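Local coordinates for protein sesquisabinene B synthase 2 (Santalum album, PDB 6A2A) that probably catalyses the magnesium-dependent cyclisation of farnesyl diphosphate to the sesquiterpene sesquisabinene B, as a plant terpene synthase of the Tpsb subfamily, at residues C456-I459 with N460-T464; L211-P214 with L215-T219; T99-K102 with E103-M107; T124-R127 with F128-R132; E235-L239 with T240-Y244. One frame throughout, in Å; residues are numbered along the deposited sequence.

Interaction 1 (C456-I459 with N460-T464)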
# COMPACT_ATOMS: atom_id res chain seq x y z
N CYS A 456 24.46 -18.02 6.33
CA CYS A 456 24.25 -16.72 5.68
C CYS A 456 25.31 -15.71 6.15
O CYS A 456 25.88 -14.93 5.34
CB CYS A 456 22.83 -16.22 5.94
SG CYS A 456 21.56 -17.18 5.09
N ARG A 457 25.61 -15.74 7.46
CA ARG A 457 26.61 -14.87 8.04
C ARG A 457 28.01 -15.20 7.52
O ARG A 457 28.70 -14.30 7.01
CB ARG A 457 26.58 -14.93 9.58
CG ARG A 457 27.77 -14.28 10.25
CD ARG A 457 28.17 -12.89 9.91
NE ARG A 457 27.12 -11.89 10.17
CZ ARG A 457 27.12 -10.65 9.77
NH1 ARG A 457 28.00 -10.22 8.87
NH2 ARG A 457 26.15 -9.84 10.19
N ILE A 458 28.43 -16.44 7.56
CA ILE A 458 29.79 -16.75 7.14
C ILE A 458 29.96 -16.52 5.63
O ILE A 458 31.02 -16.00 5.17
CB ILE A 458 30.16 -18.18 7.53
CG1 ILE A 458 30.37 -18.25 9.05
CG2 ILE A 458 31.38 -18.61 6.75
CD1 ILE A 458 30.64 -19.66 9.54
N ILE A 459 28.93 -16.83 4.86
CA ILE A 459 29.00 -16.62 3.43
C ILE A 459 29.17 -15.13 3.11
O ILE A 459 29.98 -14.76 2.33
CB ILE A 459 27.79 -17.23 2.70
CG1 ILE A 459 27.82 -18.73 2.85
CG2 ILE A 459 27.82 -16.82 1.26
CD1 ILE A 459 26.53 -19.45 2.58
N ASN A 460 28.37 -14.29 3.74
CA ASN A 460 28.49 -12.86 3.58
C ASN A 460 29.91 -12.41 3.93
O ASN A 460 30.50 -11.70 3.19
CB ASN A 460 27.47 -12.14 4.45
CG ASN A 460 27.41 -10.65 4.19
OD1 ASN A 460 28.33 -9.96 4.38
ND2 ASN A 460 26.28 -10.19 3.80
N ASP A 461 30.45 -12.88 5.05
CA ASP A 461 31.78 -12.49 5.46
C ASP A 461 32.88 -12.91 4.47
O ASP A 461 33.85 -12.25 4.31
CB ASP A 461 32.11 -13.00 6.86
CG ASP A 461 31.33 -12.29 7.98
OD1 ASP A 461 30.47 -11.49 7.71
OD2 ASP A 461 31.62 -12.58 9.12
N LEU A 462 32.70 -14.05 3.84
CA LEU A 462 33.65 -14.56 2.87
C LEU A 462 33.61 -13.75 1.61
O LEU A 462 34.51 -13.76 0.86
CB LEU A 462 33.37 -16.02 2.54
CG LEU A 462 33.79 -17.05 3.56
CD1 LEU A 462 33.17 -18.37 3.25
CD2 LEU A 462 35.28 -17.21 3.62
N GLY A 463 32.54 -13.03 1.39
CA GLY A 463 32.42 -12.24 0.20
C GLY A 463 33.19 -10.93 0.16
O GLY A 463 33.25 -10.28 -0.85
N THR A 464 33.75 -10.60 1.30
CA THR A 464 34.49 -9.39 1.48
C THR A 464 35.84 -9.50 0.86
O THR A 464 36.66 -10.30 1.24
CB THR A 464 34.61 -9.01 2.97
OG1 THR A 464 35.47 -9.93 3.64
CG2 THR A 464 33.28 -9.05 3.60

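Interaction 2 (L211-P214 with L215-T219)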
# COMPACT_ATOMS: atom_id res chain seq x y z
N LEU A 211 32.16 -24.64 -11.09
CA LEU A 211 33.32 -24.35 -10.28
C LEU A 211 33.13 -23.04 -9.49
O LEU A 211 33.63 -22.90 -8.37
CB LEU A 211 34.56 -24.31 -11.16
CG LEU A 211 35.04 -25.69 -11.64
CD1 LEU A 211 36.17 -25.53 -12.64
CD2 LEU A 211 35.52 -26.54 -10.46
N ASP A 212 32.43 -22.09 -10.08
CA ASP A 212 32.03 -20.87 -9.34
C ASP A 212 31.11 -21.20 -8.18
O ASP A 212 31.39 -20.79 -7.04
CB ASP A 212 31.36 -19.84 -10.25
CG ASP A 212 32.34 -19.12 -11.16
OD1 ASP A 212 33.56 -19.22 -11.02
OD2 ASP A 212 31.82 -18.46 -12.06
N LEU A 213 30.01 -21.92 -8.45
CA LEU A 213 29.07 -22.40 -7.40
C LEU A 213 28.45 -23.71 -7.87
O LEU A 213 27.90 -23.76 -8.98
CB LEU A 213 27.95 -21.41 -7.11
CG LEU A 213 28.30 -20.16 -6.30
CD1 LEU A 213 27.13 -19.21 -6.29
CD2 LEU A 213 28.73 -20.49 -4.89
N PRO A 214 28.47 -24.75 -7.03
CA PRO A 214 27.72 -25.94 -7.39
C PRO A 214 26.21 -25.70 -7.52
O PRO A 214 25.67 -24.77 -6.91
CB PRO A 214 28.03 -26.97 -6.30
CG PRO A 214 28.55 -26.14 -5.17
CD PRO A 214 29.14 -24.87 -5.74
N LEU A 215 25.50 -26.51 -8.30
CA LEU A 215 24.12 -26.37 -8.50
C LEU A 215 23.36 -26.32 -7.16
O LEU A 215 22.39 -25.58 -7.01
CB LEU A 215 23.61 -27.54 -9.37
CG LEU A 215 22.13 -27.54 -9.67
CD1 LEU A 215 21.73 -26.29 -10.40
CD2 LEU A 215 21.72 -28.76 -10.51
N HIS A 216 23.81 -27.15 -6.23
CA HIS A 216 23.15 -27.29 -4.94
C HIS A 216 23.18 -25.96 -4.18
O HIS A 216 22.33 -25.75 -3.32
CB HIS A 216 23.85 -28.38 -4.12
CG HIS A 216 23.12 -28.79 -2.88
ND1 HIS A 216 21.81 -29.20 -2.91
CD2 HIS A 216 23.55 -28.95 -1.60
CE1 HIS A 216 21.45 -29.58 -1.67
NE2 HIS A 216 22.49 -29.49 -0.87
N TRP A 217 24.17 -25.12 -4.44
CA TRP A 217 24.37 -23.83 -3.70
C TRP A 217 23.75 -22.63 -4.47
O TRP A 217 23.80 -21.51 -3.98
CB TRP A 217 25.86 -23.63 -3.46
CG TRP A 217 26.44 -24.55 -2.43
CD1 TRP A 217 25.83 -25.61 -1.82
CD2 TRP A 217 27.77 -24.50 -1.92
NE1 TRP A 217 26.70 -26.23 -0.97
CE2 TRP A 217 27.88 -25.53 -0.96
CE3 TRP A 217 28.85 -23.66 -2.11
CZ2 TRP A 217 29.04 -25.74 -0.26
CZ3 TRP A 217 29.99 -23.84 -1.38
CH2 TRP A 217 30.12 -24.91 -0.51
N ARG A 218 23.14 -22.84 -5.62
CA ARG A 218 22.60 -21.74 -6.42
C ARG A 218 21.11 -21.58 -6.15
O ARG A 218 20.40 -22.53 -5.77
CB ARG A 218 22.90 -21.99 -7.92
CG ARG A 218 24.36 -21.82 -8.27
CD ARG A 218 24.69 -22.11 -9.76
NE ARG A 218 26.03 -21.71 -10.10
CZ ARG A 218 26.39 -20.46 -10.42
NH1 ARG A 218 25.53 -19.47 -10.33
NH2 ARG A 218 27.64 -20.23 -10.75
N THR A 219 20.60 -20.41 -6.46
CA THR A 219 19.21 -20.15 -6.36
C THR A 219 18.46 -20.82 -7.49
O THR A 219 19.02 -21.08 -8.58
CB THR A 219 18.82 -18.67 -6.37
OG1 THR A 219 18.91 -18.12 -7.69
CG2 THR A 219 19.62 -17.81 -5.40
O HOH W 1 29.12 -18.07 -12.10

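Interaction 3 (T99-K102 with E103-M107)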
# COMPACT_ATOMS: atom_id res chain seq x y z
N THR A 99 4.33 -33.43 -8.28
CA THR A 99 3.78 -34.80 -8.22
C THR A 99 4.49 -35.69 -9.24
O THR A 99 5.01 -36.75 -8.92
CB THR A 99 2.26 -34.77 -8.41
OG1 THR A 99 1.75 -34.28 -7.16
CG2 THR A 99 1.67 -36.11 -8.75
N GLU A 100 4.53 -35.24 -10.47
CA GLU A 100 5.05 -36.07 -11.56
C GLU A 100 6.56 -36.30 -11.39
O GLU A 100 7.04 -37.39 -11.69
CB GLU A 100 4.80 -35.40 -12.91
CG GLU A 100 3.33 -35.17 -13.21
CD GLU A 100 2.65 -33.98 -12.57
OE1 GLU A 100 3.33 -33.23 -11.83
OE2 GLU A 100 1.44 -33.82 -12.80
N VAL A 101 7.31 -35.26 -10.97
CA VAL A 101 8.76 -35.43 -10.81
C VAL A 101 9.02 -36.44 -9.69
O VAL A 101 9.90 -37.29 -9.82
CB VAL A 101 9.48 -34.10 -10.54
CG1 VAL A 101 10.88 -34.31 -10.06
CG2 VAL A 101 9.42 -33.21 -11.77
N LYS A 102 8.27 -36.33 -8.58
CA LYS A 102 8.54 -37.21 -7.47
C LYS A 102 8.24 -38.66 -7.89
O LYS A 102 8.98 -39.59 -7.56
CB LYS A 102 7.68 -36.82 -6.26
CG LYS A 102 7.84 -37.73 -5.05
CD LYS A 102 9.27 -37.90 -4.58
CE LYS A 102 9.37 -38.60 -3.24
NZ LYS A 102 8.56 -37.90 -2.21
N GLU A 103 7.14 -38.81 -8.60
CA GLU A 103 6.65 -40.11 -9.05
C GLU A 103 7.66 -40.69 -10.04
O GLU A 103 8.02 -41.83 -9.92
CB GLU A 103 5.23 -39.97 -9.60
CG GLU A 103 4.25 -39.63 -8.49
CD GLU A 103 2.77 -39.67 -8.81
OE1 GLU A 103 2.37 -39.19 -9.89
OE2 GLU A 103 2.01 -40.18 -7.95
N ALA A 104 8.23 -39.85 -10.89
CA ALA A 104 9.31 -40.33 -11.76
C ALA A 104 10.50 -40.80 -10.94
O ALA A 104 11.05 -41.84 -11.24
CB ALA A 104 9.69 -39.27 -12.79
N VAL A 105 10.91 -40.06 -9.89
CA VAL A 105 12.08 -40.39 -9.11
C VAL A 105 11.87 -41.71 -8.36
O VAL A 105 12.79 -42.53 -8.26
CB VAL A 105 12.40 -39.25 -8.13
CG1 VAL A 105 13.35 -39.68 -7.01
CG2 VAL A 105 12.95 -38.09 -8.91
N VAL A 106 10.69 -41.85 -7.81
CA VAL A 106 10.33 -43.09 -7.07
C VAL A 106 10.43 -44.30 -8.03
O VAL A 106 11.13 -45.28 -7.72
CB VAL A 106 8.92 -42.97 -6.47
CG1 VAL A 106 8.43 -44.31 -5.93
CG2 VAL A 106 8.86 -41.92 -5.36
N MET A 107 9.76 -44.20 -9.14
CA MET A 107 9.87 -45.20 -10.28
C MET A 107 11.33 -45.57 -10.53
O MET A 107 11.73 -46.76 -10.45
CB MET A 107 9.28 -44.64 -11.57
CG MET A 107 7.79 -44.90 -11.76
SD MET A 107 7.45 -46.35 -12.80
CE MET A 107 6.17 -47.15 -11.83

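Interaction 4 (T124-R127 with F128-R132)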
# COMPACT_ATOMS: atom_id res chain seq x y z
N THR A 124 25.82 -42.85 -11.97
CA THR A 124 25.88 -43.19 -10.57
C THR A 124 25.71 -41.90 -9.75
O THR A 124 24.92 -41.87 -8.78
CB THR A 124 27.19 -43.85 -10.16
OG1 THR A 124 27.35 -45.14 -10.79
CG2 THR A 124 27.24 -44.07 -8.66
N SER A 125 26.40 -40.88 -10.20
CA SER A 125 26.48 -39.56 -9.52
C SER A 125 25.13 -38.89 -9.61
O SER A 125 24.57 -38.39 -8.61
CB SER A 125 27.56 -38.69 -10.18
OG SER A 125 28.90 -39.14 -9.99
N LEU A 126 24.60 -38.76 -10.84
CA LEU A 126 23.29 -38.19 -11.05
C LEU A 126 22.23 -38.94 -10.21
O LEU A 126 21.39 -38.33 -9.55
CB LEU A 126 22.93 -38.18 -12.53
CG LEU A 126 21.61 -37.50 -12.87
CD1 LEU A 126 21.65 -36.00 -12.53
CD2 LEU A 126 21.25 -37.66 -14.32
N ARG A 127 22.25 -40.26 -10.23
CA ARG A 127 21.27 -40.98 -9.46
C ARG A 127 21.42 -40.66 -7.96
O ARG A 127 20.41 -40.44 -7.29
CB ARG A 127 21.48 -42.49 -9.70
CG ARG A 127 20.43 -43.37 -9.03
CD ARG A 127 20.77 -44.84 -9.25
NE ARG A 127 19.90 -45.66 -8.40
CZ ARG A 127 20.24 -46.12 -7.21
NH1 ARG A 127 21.37 -45.75 -6.63
NH2 ARG A 127 19.42 -46.97 -6.60
N PHE A 128 22.64 -40.69 -7.46
CA PHE A 128 22.94 -40.37 -6.08
C PHE A 128 22.34 -39.01 -5.73
O PHE A 128 21.63 -38.83 -4.69
CB PHE A 128 24.44 -40.38 -5.83
CG PHE A 128 24.87 -39.91 -4.45
CD1 PHE A 128 25.05 -38.55 -4.17
CD2 PHE A 128 25.05 -40.81 -3.41
CE1 PHE A 128 25.43 -38.14 -2.91
CE2 PHE A 128 25.41 -40.39 -2.14
CZ PHE A 128 25.61 -39.04 -1.89
N ARG A 129 22.58 -38.05 -6.61
CA ARG A 129 22.11 -36.68 -6.29
C ARG A 129 20.59 -36.55 -6.34
O ARG A 129 20.00 -35.96 -5.41
CB ARG A 129 22.78 -35.64 -7.20
CG ARG A 129 22.20 -34.24 -7.01
CD ARG A 129 23.10 -33.16 -7.61
NE ARG A 129 23.15 -33.24 -9.08
CZ ARG A 129 22.23 -32.85 -9.91
NH1 ARG A 129 21.09 -32.33 -9.47
NH2 ARG A 129 22.44 -32.99 -11.23
N ILE A 130 19.94 -37.02 -7.41
CA ILE A 130 18.53 -36.85 -7.59
C ILE A 130 17.79 -37.59 -6.48
O ILE A 130 16.77 -37.11 -6.00
CB ILE A 130 18.04 -37.31 -8.98
CG1 ILE A 130 18.76 -36.60 -10.13
CG2 ILE A 130 16.54 -37.13 -9.09
CD1 ILE A 130 18.35 -35.18 -10.34
N MET A 131 18.25 -38.79 -6.20
CA MET A 131 17.64 -39.56 -5.06
C MET A 131 17.70 -38.75 -3.75
O MET A 131 16.65 -38.52 -3.12
CB MET A 131 18.33 -40.90 -4.90
CG MET A 131 18.07 -41.90 -6.04
SD MET A 131 16.37 -42.25 -6.34
CE MET A 131 16.44 -42.93 -8.00
N ARG A 132 18.87 -38.28 -3.37
CA ARG A 132 19.03 -37.57 -2.11
C ARG A 132 18.28 -36.24 -2.12
O ARG A 132 17.66 -35.88 -1.08
CB ARG A 132 20.49 -37.38 -1.74
CG ARG A 132 21.17 -38.64 -1.23
CD ARG A 132 22.40 -38.32 -0.47
NE ARG A 132 23.08 -39.46 0.11
CZ ARG A 132 23.99 -39.40 1.08
NH1 ARG A 132 24.31 -38.24 1.64
NH2 ARG A 132 24.59 -40.51 1.47

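Interaction 5 (E235-L239 with T240-Y244)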
# COMPACT_ATOMS: atom_id res chain seq x y z
N GLU A 235 22.99 -30.45 -27.00
CA GLU A 235 22.70 -31.40 -28.07
C GLU A 235 21.35 -32.09 -27.85
O GLU A 235 20.64 -32.35 -28.80
CB GLU A 235 23.85 -32.41 -28.15
CG GLU A 235 25.15 -31.77 -28.58
CD GLU A 235 26.36 -32.69 -28.65
OE1 GLU A 235 26.16 -33.91 -28.84
OE2 GLU A 235 27.50 -32.18 -28.51
N ASP A 236 21.01 -32.40 -26.60
CA ASP A 236 19.77 -33.14 -26.29
C ASP A 236 18.56 -32.27 -25.94
O ASP A 236 17.69 -32.68 -25.17
CB ASP A 236 20.00 -34.10 -25.12
CG ASP A 236 20.31 -33.38 -23.81
OD1 ASP A 236 19.87 -32.21 -23.60
OD2 ASP A 236 21.05 -33.98 -23.01
N VAL A 237 18.44 -31.10 -26.54
CA VAL A 237 17.37 -30.18 -26.16
C VAL A 237 16.02 -30.69 -26.67
O VAL A 237 15.89 -31.11 -27.83
CB VAL A 237 17.64 -28.74 -26.66
CG1 VAL A 237 18.00 -28.70 -28.14
CG2 VAL A 237 16.45 -27.83 -26.39
N ASN A 238 15.03 -30.67 -25.79
CA ASN A 238 13.62 -30.88 -26.10
C ASN A 238 12.97 -29.52 -26.30
O ASN A 238 12.82 -28.75 -25.32
CB ASN A 238 12.91 -31.67 -24.99
CG ASN A 238 11.46 -32.02 -25.28
OD1 ASN A 238 10.62 -31.15 -25.51
ND2 ASN A 238 11.14 -33.30 -25.21
N LEU A 239 12.52 -29.25 -27.54
CA LEU A 239 12.03 -27.90 -27.88
C LEU A 239 10.71 -27.60 -27.16
O LEU A 239 10.43 -26.46 -26.93
CB LEU A 239 11.84 -27.74 -29.40
CG LEU A 239 13.13 -27.69 -30.21
CD1 LEU A 239 12.82 -27.69 -31.70
CD2 LEU A 239 13.97 -26.48 -29.85
N THR A 240 9.87 -28.58 -26.90
CA THR A 240 8.61 -28.35 -26.19
C THR A 240 8.91 -27.91 -24.74
O THR A 240 8.30 -27.01 -24.21
CB THR A 240 7.74 -29.61 -26.12
OG1 THR A 240 7.39 -30.09 -27.42
CG2 THR A 240 6.48 -29.38 -25.32
N LEU A 241 9.81 -28.64 -24.10
CA LEU A 241 10.21 -28.30 -22.71
C LEU A 241 10.81 -26.88 -22.71
O LEU A 241 10.43 -26.06 -21.88
CB LEU A 241 11.21 -29.33 -22.17
CG LEU A 241 11.74 -29.04 -20.75
CD1 LEU A 241 10.58 -28.92 -19.76
CD2 LEU A 241 12.72 -30.08 -20.28
N LEU A 242 11.71 -26.61 -23.66
CA LEU A 242 12.38 -25.33 -23.77
C LEU A 242 11.33 -24.24 -23.97
O LEU A 242 11.37 -23.21 -23.27
CB LEU A 242 13.41 -25.31 -24.91
CG LEU A 242 14.05 -23.94 -25.17
CD1 LEU A 242 14.90 -23.50 -23.98
CD2 LEU A 242 14.89 -23.93 -26.44
N ARG A 243 10.41 -24.45 -24.91
CA ARG A 243 9.39 -23.48 -25.18
C ARG A 243 8.55 -23.20 -23.92
O ARG A 243 8.25 -22.03 -23.62
CB ARG A 243 8.49 -23.98 -26.32
CG ARG A 243 9.12 -23.82 -27.71
CD ARG A 243 8.32 -24.55 -28.80
NE ARG A 243 6.97 -24.02 -28.95
CZ ARG A 243 5.88 -24.77 -29.14
NH1 ARG A 243 4.68 -24.22 -29.07
NH2 ARG A 243 6.00 -26.07 -29.34
N TYR A 244 8.16 -24.24 -23.19
CA TYR A 244 7.38 -24.08 -21.96
C TYR A 244 8.21 -23.31 -20.91
O TYR A 244 7.65 -22.45 -20.21
CB TYR A 244 6.94 -25.41 -21.37
CG TYR A 244 6.10 -25.26 -20.13
CD1 TYR A 244 4.92 -24.54 -20.13
CD2 TYR A 244 6.54 -25.75 -18.92
CE1 TYR A 244 4.19 -24.32 -18.98
CE2 TYR A 244 5.80 -25.57 -17.75
CZ TYR A 244 4.64 -24.83 -17.78
OH TYR A 244 3.89 -24.69 -16.66

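Interaction 1 (C456-I459 with N460-T464)
Arg457 and Asp461, one helical turn apart, form a salt bridge. Arg457 NH1 donates a hydrogen bond to Asp461 OD1 at 3.0 Å. The oxygen uses its syn lone pair and lies at the edge of the guanidinium, in its plane. The guanidinium and carboxylate planes are 52° apart. Arg457 starts with CG anti to the backbone N (chi1 168°). Bends at chi2 and chi3 then fold the chain back, and CD lies 3.5 Å from Asp461 OD1. The remaining polar ends have partners: Arg457 NE bonds to Ala413 O, and Asp461 OD2 to Ser477 and Tyr409. These bonds should limit rotation of both groups. Ile458 CG2 lies alongside Leu462 CD1 at 3.9 Å, the two side chains pointing the same way. Asn460 is a magnesium ligand of this enzyme, though no metal is bound here. Its CB lies 3.3 Å from Cys456 O, and Asn460 N bonds to that oxygen at 3.0 Å. The second metal-binding motif of class I terpene synthases begins at the end of this helix. It is helix 447-462, packed by Ile458 and Leu462 on helix 489-510, by Cys456 and Ile459 on helix 521-535, and by Arg457 on helix 406-416.

Interaction 2 (L211-P214 with L215-T219)
Pro214 CG sits over one face of the Trp217 indole, 4.0 Å from the centroid of its five-membered ring. This is a CH-pi contact, offset toward the rim of the ring system. Pro214 CD lies 3.8 Å from Trp217 CE3. Leu213 CD2 comes to the ring from its edge, near the plane. The turn is closed by Trp217 N, which bonds to Pro214 O at 2.9 Å.

The second group is Arg218. Its chain is extended from CG to NE and runs back along the turn. NE bonds to Leu213 O at 3.0 Å, with the oxygen tilted 24° out of the guanidinium plane. Leu213 CB lies over one face of the guanidinium. NH2 bonds to His209 O, in the last turn of helix 201-212. A water lies at the edge of the guanidinium, in plane. It accepts from Arg218 NH2 at 2.9 Å and donates to Asp212 OD2 at 2.7 Å.

Further out, the Trp217 ring stacks with Trp504 and His533 and meets Phe171 edge-to-face. Leu215 N bonds to Glu168, and His216 NE2 to Asn508. Thr219 N-caps helix 220-232 through its hydroxyl. The segment thus joins helix 201-212 to helix 220-232 by way of a 3-10 turn.

Arg218 satisfies a backbone carbonyl on each side of the helix end, Leu213 O and His209 O. Its charged end is linked to the Asp212 carboxylate through water, with no direct salt bridge, so the attraction between them is probably softened.

Interaction 3 (T99-K102 with E103-M107)
Thr99 and Glu103 lie side by side because of their first torsions. Thr99 OG1 stands beside the backbone nitrogen (chi1 -75°), which leaves the methyl CG2 anti to that nitrogen. Glu103 has CG anti to its carbonyl carbon (chi1 -68°), and its chain is extended beyond CG. It therefore runs back along the helix toward the preceding turn. Glu103 OE1 ends 3.4 Å from the Thr99 methyl CG2. On the way Glu103 CG passes 3.0 Å from Thr99 O, a tight approach of a methylene to a carbonyl oxygen.

Lys102 bends at chi2 and chi4, and its aliphatic part crosses Val106, with Lys102 CE 4.0 Å from Val106 CG2. The Val106 methyl CG2 also rests on Lys102 O at 3.2 Å.

Val101 CG1 and Val105 CG2 meet more loosely, at 4.5 Å. The backbone holds the usual helical bonds, such as Val106 N to Lys102 O at 2.8 Å.

These are two turns of helix 98-110, in the N-terminal alpha-helical domain. Ala104 and Val105 face helix 78-90, Val105 also meets helix 121-133, and Glu100 touches helix 55-73.

The contacts made here by side chains are van der Waals contacts. Lys102 uses its methylenes and Glu103 its carboxylate against a methyl group. Across these turns the backbone hydrogen bonds supply the polar links, while the charged side chains at the exposed positions contribute packing.

Interaction 4 (T124-R127 with F128-R132)
Leu126 CD1 touches the guanidinium of Arg129 obliquely, 3.4 Å from NH2. The polar end of that guanidinium is held elsewhere: NH2 forms a salt bridge to Asp86 and NH1 one to Glu133. Within the second segment, Phe128 CZ lies 3.2 Å above one face of the Arg132 guanidinium, offset toward its rim. Arg132 also makes a cation-pi contact with Trp174 and a salt bridge to Glu177. The Phe128 ring meets Phe143 edge-to-face, while Phe128 CB rests 3.3 Å from Thr124 O.

The segments are successive turns of helix 121-133, which belongs to the N-terminal alpha-helical domain of plant terpene synthases. Leu126 packs on helix 78-90, Ser125 on helix 160-170, and Met131 on helix 98-110.

Leu126 and Ile130 lie side by side, pointing the same way. Leu126 CD1 is 3.8 Å from Ile130 CG1. Ile130 CG1 is anti to the carbonyl carbon (chi1 -57°), which brings it within 3.2 Å of Leu126 O. Arg127 and Met131 cross at an angle. Arg127 is extended from CG to NE, and its CG meets Met131 CG at 4.1 Å. Ile130 N bonds to Leu126 O at 2.9 Å, with an N-H...O angle of 174°.

Interaction 5 (E235-L239 with T240-Y244)
Asn238 caps the start of helix 239-270 and meets Leu241 with CB, CG and OD1. Its CB lies 4.0 Å from Leu241 CB. CG is anti to the backbone N (chi1 -176°), which turns the amide toward the first turn of the helix. CG comes 3.9 Å from Leu241 N. At the tip, OD1 accepts from Leu241 N at 3.0 Å, with an N-H...O angle of 166°. The donor is tilted 34° from the plane of the amide carbonyl. OD1 also touches Thr240 CB, at 3.3 Å. This is an N-cap: the side-chain oxygen satisfies a backbone N-H of the first turn. The backbone oxygen of Asn238 then takes Leu242 N at 2.9 Å and continues the helical pattern. Leu242 CD2 is touched by Val237 CG2 at 4.2 Å, and more loosely by Leu239 CD2. Arg243 CG packs over Leu239 O, while its NE forms a salt bridge to Glu565 near the C-terminus. The cap ends the loop after helix 220-232. The hydroxyl of Tyr231, in that helix, bonds to Asn238 N. Leu241 packs on Phe84 and Thr87 of helix 78-90. Thr240 and Arg243 face helix 55-73.

How the interactions relate
Interactions 1, 2 and 4 are buried, while 3 and 5 are partly buried and lie farther from the chain's centre. Interaction 1 alone holds a metal ligand and belongs to the metal-binding domain. Interactions 3 and 4 are turns of consecutive helices, 98-110 and 121-133, and touch where Val105 CG2 meets Ile130 CG2 at 3.7 Å. Interaction 4 also touches interaction 2, where Arg129 NH1 packs on Leu215 CD2. Interactions 2 and 5 lie at helix junctions, and in both a side chain bonds to backbone atoms. In the mid-helix interactions 3 and 4, the contacts between segments are backbone bonds and van der Waals touches, some of them to charged groups. Interaction 1 adds an internal salt bridge.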